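Local coordinates for protein cyclic GMP-AMP synthase-like receptor (Tribolium castaneum, PDB 7LT2) that senses double-stranded RNA and catalyses formation of cyclic GMP-AMP from ATP and GTP in innate immune signalling, at residues L98-L103 against K116-K121; F122-D125 against L129-G132. All coordinates share one frame; numbering follows the deposited sequence.

Contact 1: L98-L103 against K116-K121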
ATOM      1  N   LEU A  98     -11.015 -14.398  12.084  1.00 19.70           N
ATOM      2  CA  LEU A  98      -9.900 -15.223  12.534  1.00 21.11           C
ATOM      3  C   LEU A  98     -10.146 -15.601  13.984  1.00 23.47           C
ATOM      4  O   LEU A  98     -10.233 -14.724  14.847  1.00 25.62           O
ATOM      5  CB  LEU A  98      -8.568 -14.478  12.376  1.00 23.79           C
ATOM      6  CG  LEU A  98      -7.239 -15.252  12.394  1.00 26.81           C
ATOM      7  CD1 LEU A  98      -6.863 -15.728  13.787  1.00 28.94           C
ATOM      8  CD2 LEU A  98      -7.262 -16.425  11.424  1.00 26.73           C
ATOM      9  N   LYS A  99     -10.258 -16.896  14.255  1.00 21.57           N
ATOM     10  CA  LYS A  99     -10.448 -17.369  15.616  1.00 21.58           C
ATOM     11  C   LYS A  99      -9.379 -18.398  15.952  1.00 21.17           C
ATOM     12  O   LYS A  99      -8.780 -19.020  15.072  1.00 23.86           O
ATOM     13  CB  LYS A  99     -11.854 -17.963  15.824  1.00 25.34           C
ATOM     14  CG  LYS A  99     -12.202 -19.129  14.918  1.00 30.27           C
ATOM     15  CD  LYS A  99     -13.536 -19.744  15.329  1.00 35.47           C
ATOM     16  CE  LYS A  99     -14.111 -20.630  14.233  1.00 48.28           C
ATOM     17  NZ  LYS A  99     -13.229 -21.783  13.903  1.00 47.48           N
ATOM     18  N   LEU A 100      -9.124 -18.548  17.243  1.00 24.91           N
ATOM     19  CA  LEU A 100      -8.146 -19.505  17.741  1.00 22.72           C
ATOM     20  C   LEU A 100      -8.890 -20.638  18.431  1.00 23.38           C
ATOM     21  O   LEU A 100      -9.733 -20.390  19.300  1.00 25.85           O
ATOM     22  CB  LEU A 100      -7.159 -18.846  18.711  1.00 22.76           C
ATOM     23  CG  LEU A 100      -6.106 -17.856  18.192  1.00 27.64           C
ATOM     24  CD1 LEU A 100      -6.727 -16.546  17.720  1.00 31.99           C
ATOM     25  CD2 LEU A 100      -5.059 -17.590  19.265  1.00 24.75           C
ATOM     26  N   ASN A 101      -8.587 -21.875  18.039  1.00 21.81           N
ATOM     27  CA  ASN A 101      -9.269 -23.037  18.603  1.00 22.50           C
ATOM     28  C   ASN A 101      -8.504 -23.717  19.733  1.00 25.56           C
ATOM     29  O   ASN A 101      -9.058 -24.621  20.369  1.00 25.04           O
ATOM     30  CB  ASN A 101      -9.560 -24.070  17.504  1.00 28.65           C
ATOM     31  CG  ASN A 101     -10.739 -23.679  16.629  1.00 33.01           C
ATOM     32  OD1 ASN A 101     -11.594 -22.892  17.031  1.00 33.68           O
ATOM     33  ND2 ASN A 101     -10.793 -24.241  15.427  1.00 35.82           N
ATOM     34  N   ASN A 102      -7.260 -23.313  20.010  1.00 25.77           N
ATOM     35  CA  ASN A 102      -6.445 -24.030  20.991  1.00 26.98           C
ATOM     36  C   ASN A 102      -5.461 -23.083  21.680  1.00 23.31           C
ATOM     37  O   ASN A 102      -4.306 -23.440  21.929  1.00 22.29           O
ATOM     38  CB  ASN A 102      -5.694 -25.195  20.337  1.00 23.62           C
ATOM     39  CG  ASN A 102      -5.069 -26.144  21.359  1.00 28.01           C
ATOM     40  OD1 ASN A 102      -5.675 -26.464  22.376  1.00 31.04           O
ATOM     41  ND2 ASN A 102      -3.841 -26.581  21.089  1.00 29.23           N
ATOM     42  N   LEU A 103      -5.907 -21.871  22.015  1.00 24.52           N
ATOM     43  CA  LEU A 103      -5.013 -20.959  22.724  1.00 22.88           C
ATOM     44  C   LEU A 103      -4.616 -21.519  24.086  1.00 21.78           C
ATOM     45  O   LEU A 103      -3.459 -21.393  24.499  1.00 21.54           O
ATOM     46  CB  LEU A 103      -5.652 -19.577  22.888  1.00 20.21           C
ATOM     47  CG  LEU A 103      -4.742 -18.578  23.615  1.00 18.94           C
ATOM     48  CD1 LEU A 103      -3.394 -18.480  22.920  1.00 21.78           C
ATOM     49  CD2 LEU A 103      -5.386 -17.197  23.730  1.00 20.10           C
ATOM     50  N   LYS A 116       0.878 -14.998  27.939  1.00 20.96           N
ATOM     51  CA  LYS A 116      -0.084 -14.989  29.038  1.00 21.15           C
ATOM     52  C   LYS A 116      -1.170 -13.941  28.834  1.00 22.40           C
ATOM     53  O   LYS A 116      -2.335 -14.175  29.174  1.00 20.44           O
ATOM     54  CB  LYS A 116       0.620 -14.746  30.375  1.00 21.19           C
ATOM     55  CG  LYS A 116      -0.352 -14.775  31.562  1.00 30.60           C
ATOM     56  CD  LYS A 116       0.339 -14.513  32.888  1.00 33.74           C
ATOM     57  CE  LYS A 116      -0.639 -14.696  34.046  1.00 32.08           C
ATOM     58  NZ  LYS A 116      -1.289 -16.033  33.973  1.00 40.33           N
ATOM     59  N   ASP A 117      -0.816 -12.781  28.283  1.00 18.29           N
ATOM     60  CA  ASP A 117      -1.777 -11.703  28.116  1.00 22.28           C
ATOM     61  C   ASP A 117      -2.297 -11.580  26.686  1.00 21.80           C
ATOM     62  O   ASP A 117      -2.965 -10.590  26.374  1.00 19.25           O
ATOM     63  CB  ASP A 117      -1.165 -10.367  28.562  1.00 22.73           C
ATOM     64  CG  ASP A 117      -0.950 -10.285  30.073  1.00 28.74           C
ATOM     65  OD1 ASP A 117      -1.627 -11.013  30.829  1.00 28.43           O
ATOM     66  OD2 ASP A 117      -0.104  -9.476  30.505  1.00 33.41           O
ATOM     67  N   PHE A 118      -2.023 -12.560  25.816  1.00 18.35           N
ATOM     68  CA  PHE A 118      -2.461 -12.450  24.425  1.00 22.05           C
ATOM     69  C   PHE A 118      -3.980 -12.344  24.326  1.00 19.45           C
ATOM     70  O   PHE A 118      -4.507 -11.499  23.594  1.00 17.22           O
ATOM     71  CB  PHE A 118      -1.952 -13.638  23.599  1.00 19.14           C
ATOM     72  CG  PHE A 118      -2.304 -13.548  22.133  1.00 17.01           C
ATOM     73  CD1 PHE A 118      -1.476 -12.869  21.255  1.00 17.65           C
ATOM     74  CD2 PHE A 118      -3.461 -14.133  21.639  1.00 20.04           C
ATOM     75  CE1 PHE A 118      -1.795 -12.767  19.907  1.00 21.24           C
ATOM     76  CE2 PHE A 118      -3.788 -14.033  20.291  1.00 19.54           C
ATOM     77  CZ  PHE A 118      -2.952 -13.349  19.425  1.00 19.93           C
ATOM     78  N   ARG A 119      -4.702 -13.199  25.053  1.00 18.70           N
ATOM     79  CA  ARG A 119      -6.160 -13.163  25.003  1.00 17.48           C
ATOM     80  C   ARG A 119      -6.695 -11.800  25.435  1.00 20.16           C
ATOM     81  O   ARG A 119      -7.519 -11.196  24.739  1.00 20.73           O
ATOM     82  CB  ARG A 119      -6.737 -14.285  25.874  1.00 19.62           C
ATOM     83  CG  ARG A 119      -8.251 -14.331  25.890  1.00 23.16           C
ATOM     84  CD  ARG A 119      -8.779 -15.540  26.662  1.00 24.69           C
ATOM     85  NE  ARG A 119      -8.764 -16.764  25.865  1.00 26.34           N
ATOM     86  CZ  ARG A 119      -8.201 -17.907  26.240  1.00 26.58           C
ATOM     87  NH1 ARG A 119      -7.581 -18.027  27.402  1.00 30.51           N
ATOM     88  NH2 ARG A 119      -8.284 -18.963  25.438  1.00 22.48           N
ATOM     89  N   LYS A 120      -6.229 -11.296  26.584  1.00 18.90           N
ATOM     90  CA  LYS A 120      -6.686  -9.996  27.072  1.00 24.75           C
ATOM     91  C   LYS A 120      -6.425  -8.897  26.056  1.00 23.16           C
ATOM     92  O   LYS A 120      -7.249  -7.989  25.888  1.00 24.41           O
ATOM     93  CB  LYS A 120      -5.982  -9.621  28.377  1.00 27.31           C
ATOM     94  CG  LYS A 120      -6.287 -10.440  29.595  1.00 36.49           C
ATOM     95  CD  LYS A 120      -5.594  -9.783  30.784  1.00 35.40           C
ATOM     96  CE  LYS A 120      -5.032 -10.802  31.735  1.00 36.77           C
ATOM     97  NZ  LYS A 120      -4.049 -11.666  31.044  1.00 25.88           N
ATOM     98  N   LYS A 121      -5.267  -8.940  25.397  1.00 19.82           N
ATOM     99  CA  LYS A 121      -4.830  -7.818  24.573  1.00 20.87           C
ATOM    100  C   LYS A 121      -5.403  -7.853  23.164  1.00 21.01           C
ATOM    101  O   LYS A 121      -5.562  -6.793  22.549  1.00 20.84           O
ATOM    102  CB  LYS A 121      -3.301  -7.778  24.483  1.00 27.36           C
ATOM    103  CG  LYS A 121      -2.582  -7.528  25.800  1.00 29.31           C
ATOM    104  CD  LYS A 121      -2.989  -6.213  26.429  1.00 36.60           C
ATOM    105  CE  LYS A 121      -2.198  -5.950  27.703  1.00 40.63           C
ATOM    106  NZ  LYS A 121      -0.732  -5.931  27.452  1.00 44.53           N
TER
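L103, in the first turn of helix 103-107, crosses the side chain of R119 at a slant. CB of R119 meets CD2 of L103 at 3.9 Å. The chain then runs extended as far as CD and bends at chi3 (-81°), which turns the guanidinium back over the leucine. NE and CZ pass the same methyl, CZ at 3.8 Å from L103 CD2, and this methyl lies over one face of the flat group, 3.7 Å above its plane and offset toward the rim. At the end of the chain NH2 comes within 3.7 Å of L103 CB. The N-H groups have other partners: NE is in a salt bridge with D127 and NH2 in one with D104. Arginine suits this place because its apolar stem and flat face accept a leucine while its N-H groups reach two carboxylates, which probably fix its rotation.

The contact belongs to the nucleotidyltransferase domain of the Mab-21 family, where the end of strand 95-100 and the start of helix 103-107 pack against helix 118-122 on the other side of a connecting loop.

F118 fills the more buried side of the interface. With CG anti to the backbone N (chi1 -177°), its ring reaches toward both leucines: L103 CD2 sits at the ring edge, near its plane, 4.2 Å from F118 CD2, whereas L100 CD2 approaches F118 CE2 obliquely at 3.9 Å. Branched leucines suit the rim of a flat ring, each offering it one methyl. The ring's stacking partner is F122, one helical turn further on.

Contact 2: F122-D125 against L129-G132; sequences FLAD and LDTG
The backbone N of D130 donates a hydrogen bond to F122 O at 3.0 Å, nearly in line with the C=O (C=O...N angle 169°) and moderately bent at the hydrogen (149°). It ties the last residue of helix 118-122 to the N-cap of the next helix, and L123 and L129 form a single beta bridge between the two segments. D130 CB comes 3.5 Å from the same F122 O. A chi1 of -173° carries CG of D130 to the side away from its own N, which puts OD2 beside the methyl of A124, 3.7 Å from A124 CB; alanine is small enough to let the carboxylate come this close to the turn of the chain. D130 OD1 accepts a hydrogen bond from the backbone N of K133, so the aspartate caps the start of helix 131-147.

Apolar contacts accompany this bond. L129 CD2 touches two neighbours, F122 CB at 4.0 Å and L123 CD2 at 3.9 Å, and it meets the F122 ring obliquely. The isobutyl group of L123 bends back across the backbone of L129, its CD2 reaching L129 CA at 3.7 Å. Leucine is apt at 123 since one branch can cover a neighbouring backbone, and at 129 because its methyl packs on F122 and L123.

The side-chain NZ of K133 donates to L123 O, so the first turn of helix 131-147 reaches both segments. Around them, F122 packs on L45 and L49 of helix 44-49 and meets the ring of W137, L123 rests on L100, and L129 lies on L98 of strand 95-100.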
ATOM      1  N   PHE A 122      -5.714  -9.037  22.628  1.00 18.38           N
ATOM      2  CA  PHE A 122      -6.044  -9.166  21.214  1.00 17.16           C
ATOM      3  C   PHE A 122      -7.412  -9.756  20.904  1.00 20.58           C
ATOM      4  O   PHE A 122      -7.909  -9.532  19.793  1.00 18.82           O
ATOM      5  CB  PHE A 122      -5.006 -10.038  20.488  1.00 15.82           C
ATOM      6  CG  PHE A 122      -3.649  -9.422  20.371  1.00 18.11           C
ATOM      7  CD1 PHE A 122      -2.693  -9.628  21.354  1.00 20.31           C
ATOM      8  CD2 PHE A 122      -3.308  -8.673  19.255  1.00 17.82           C
ATOM      9  CE1 PHE A 122      -1.423  -9.082  21.232  1.00 18.08           C
ATOM     10  CE2 PHE A 122      -2.045  -8.123  19.131  1.00 20.77           C
ATOM     11  CZ  PHE A 122      -1.102  -8.329  20.123  1.00 17.62           C
ATOM     12  N   LEU A 123      -8.022 -10.515  21.812  1.00 19.61           N
ATOM     13  CA  LEU A 123      -9.147 -11.370  21.467  1.00 20.12           C
ATOM     14  C   LEU A 123     -10.445 -10.870  22.085  1.00 22.86           C
ATOM     15  O   LEU A 123     -10.469 -10.413  23.231  1.00 25.72           O
ATOM     16  CB  LEU A 123      -8.896 -12.811  21.918  1.00 19.77           C
ATOM     17  CG  LEU A 123      -7.642 -13.441  21.313  1.00 18.89           C
ATOM     18  CD1 LEU A 123      -7.497 -14.892  21.780  1.00 21.16           C
ATOM     19  CD2 LEU A 123      -7.688 -13.348  19.786  1.00 19.04           C
ATOM     20  N   ALA A 124     -11.518 -10.970  21.316  1.00 23.14           N
ATOM     21  CA  ALA A 124     -12.854 -10.667  21.804  1.00 26.07           C
ATOM     22  C   ALA A 124     -13.491 -11.966  22.296  1.00 34.75           C
ATOM     23  O   ALA A 124     -12.795 -12.954  22.546  1.00 32.31           O
ATOM     24  CB  ALA A 124     -13.670  -9.980  20.706  1.00 27.17           C
ATOM     25  N   ASP A 125     -14.813 -11.980  22.442  1.00 31.05           N
ATOM     26  CA  ASP A 125     -15.499 -13.183  22.890  1.00 40.26           C
ATOM     27  C   ASP A 125     -15.276 -14.326  21.908  1.00 32.57           C
ATOM     28  O   ASP A 125     -15.215 -14.123  20.691  1.00 36.56           O
ATOM     29  CB  ASP A 125     -16.993 -12.898  23.061  1.00 38.17           C
ATOM     30  CG  ASP A 125     -17.567 -12.061  21.927  1.00 52.34           C
ATOM     31  OD1 ASP A 125     -16.979 -12.050  20.823  1.00 51.87           O
ATOM     32  OD2 ASP A 125     -18.607 -11.403  22.147  1.00 63.59           O
ATOM     33  N   LEU A 129      -9.954 -12.839  16.858  1.00 21.68           N
ATOM     34  CA  LEU A 129      -9.035 -11.716  16.729  1.00 20.60           C
ATOM     35  C   LEU A 129      -9.824 -10.437  16.492  1.00 19.01           C
ATOM     36  O   LEU A 129     -10.696 -10.389  15.621  1.00 20.68           O
ATOM     37  CB  LEU A 129      -8.071 -11.954  15.567  1.00 21.05           C
ATOM     38  CG  LEU A 129      -6.599 -12.271  15.825  1.00 29.91           C
ATOM     39  CD1 LEU A 129      -5.817 -12.185  14.509  1.00 24.71           C
ATOM     40  CD2 LEU A 129      -5.989 -11.357  16.884  1.00 26.09           C
ATOM     41  N   ASP A 130      -9.509  -9.394  17.255  1.00 17.92           N
ATOM     42  CA  ASP A 130     -10.292  -8.164  17.240  1.00 18.50           C
ATOM     43  C   ASP A 130      -9.446  -7.019  16.693  1.00 20.01           C
ATOM     44  O   ASP A 130      -8.343  -6.770  17.184  1.00 19.97           O
ATOM     45  CB  ASP A 130     -10.809  -7.846  18.649  1.00 19.57           C
ATOM     46  CG  ASP A 130     -11.771  -6.678  18.673  1.00 23.95           C
ATOM     47  OD1 ASP A 130     -11.309  -5.528  18.554  1.00 23.53           O
ATOM     48  OD2 ASP A 130     -12.991  -6.911  18.805  1.00 28.91           O
ATOM     49  N   THR A 131      -9.975  -6.317  15.683  1.00 22.55           N
ATOM     50  CA  THR A 131      -9.211  -5.248  15.042  1.00 20.06           C
ATOM     51  C   THR A 131      -8.979  -4.080  15.992  1.00 18.86           C
ATOM     52  O   THR A 131      -7.872  -3.537  16.053  1.00 20.78           O
ATOM     53  CB  THR A 131      -9.920  -4.761  13.776  1.00 20.94           C
ATOM     54  OG1 THR A 131     -11.236  -4.299  14.104  1.00 22.49           O
ATOM     55  CG2 THR A 131     -10.017  -5.867  12.748  1.00 21.73           C
ATOM     56  N   GLY A 132     -10.011  -3.672  16.731  1.00 22.84           N
ATOM     57  CA  GLY A 132      -9.852  -2.551  17.643  1.00 26.43           C
ATOM     58  C   GLY A 132      -8.851  -2.832  18.748  1.00 23.19           C
ATOM     59  O   GLY A 132      -8.017  -1.984  19.072  1.00 22.35           O
TER

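Contact 1 closes in the chain just before contact 2 opens; their centres lie 9 Å apart, and the leucines of one touch those of the other. L123 joins them: its CD1 is 3.7 Å from L103 CD2, while its CD2 is 3.9 Å from L100 CD1 and 4.0 Å from F118 CE2. A probable backbone hydrogen bond from L129 N to L98 O (2.8 Å) connects contact 2 to strand 95-100. Contact 1 is remote from the annotated sites. Contact 2 comes nearer to the nucleotide pocket, the side chain of L129 being about 11 Å from that of L242, a probable GTP-binding residue by analogy with relatives.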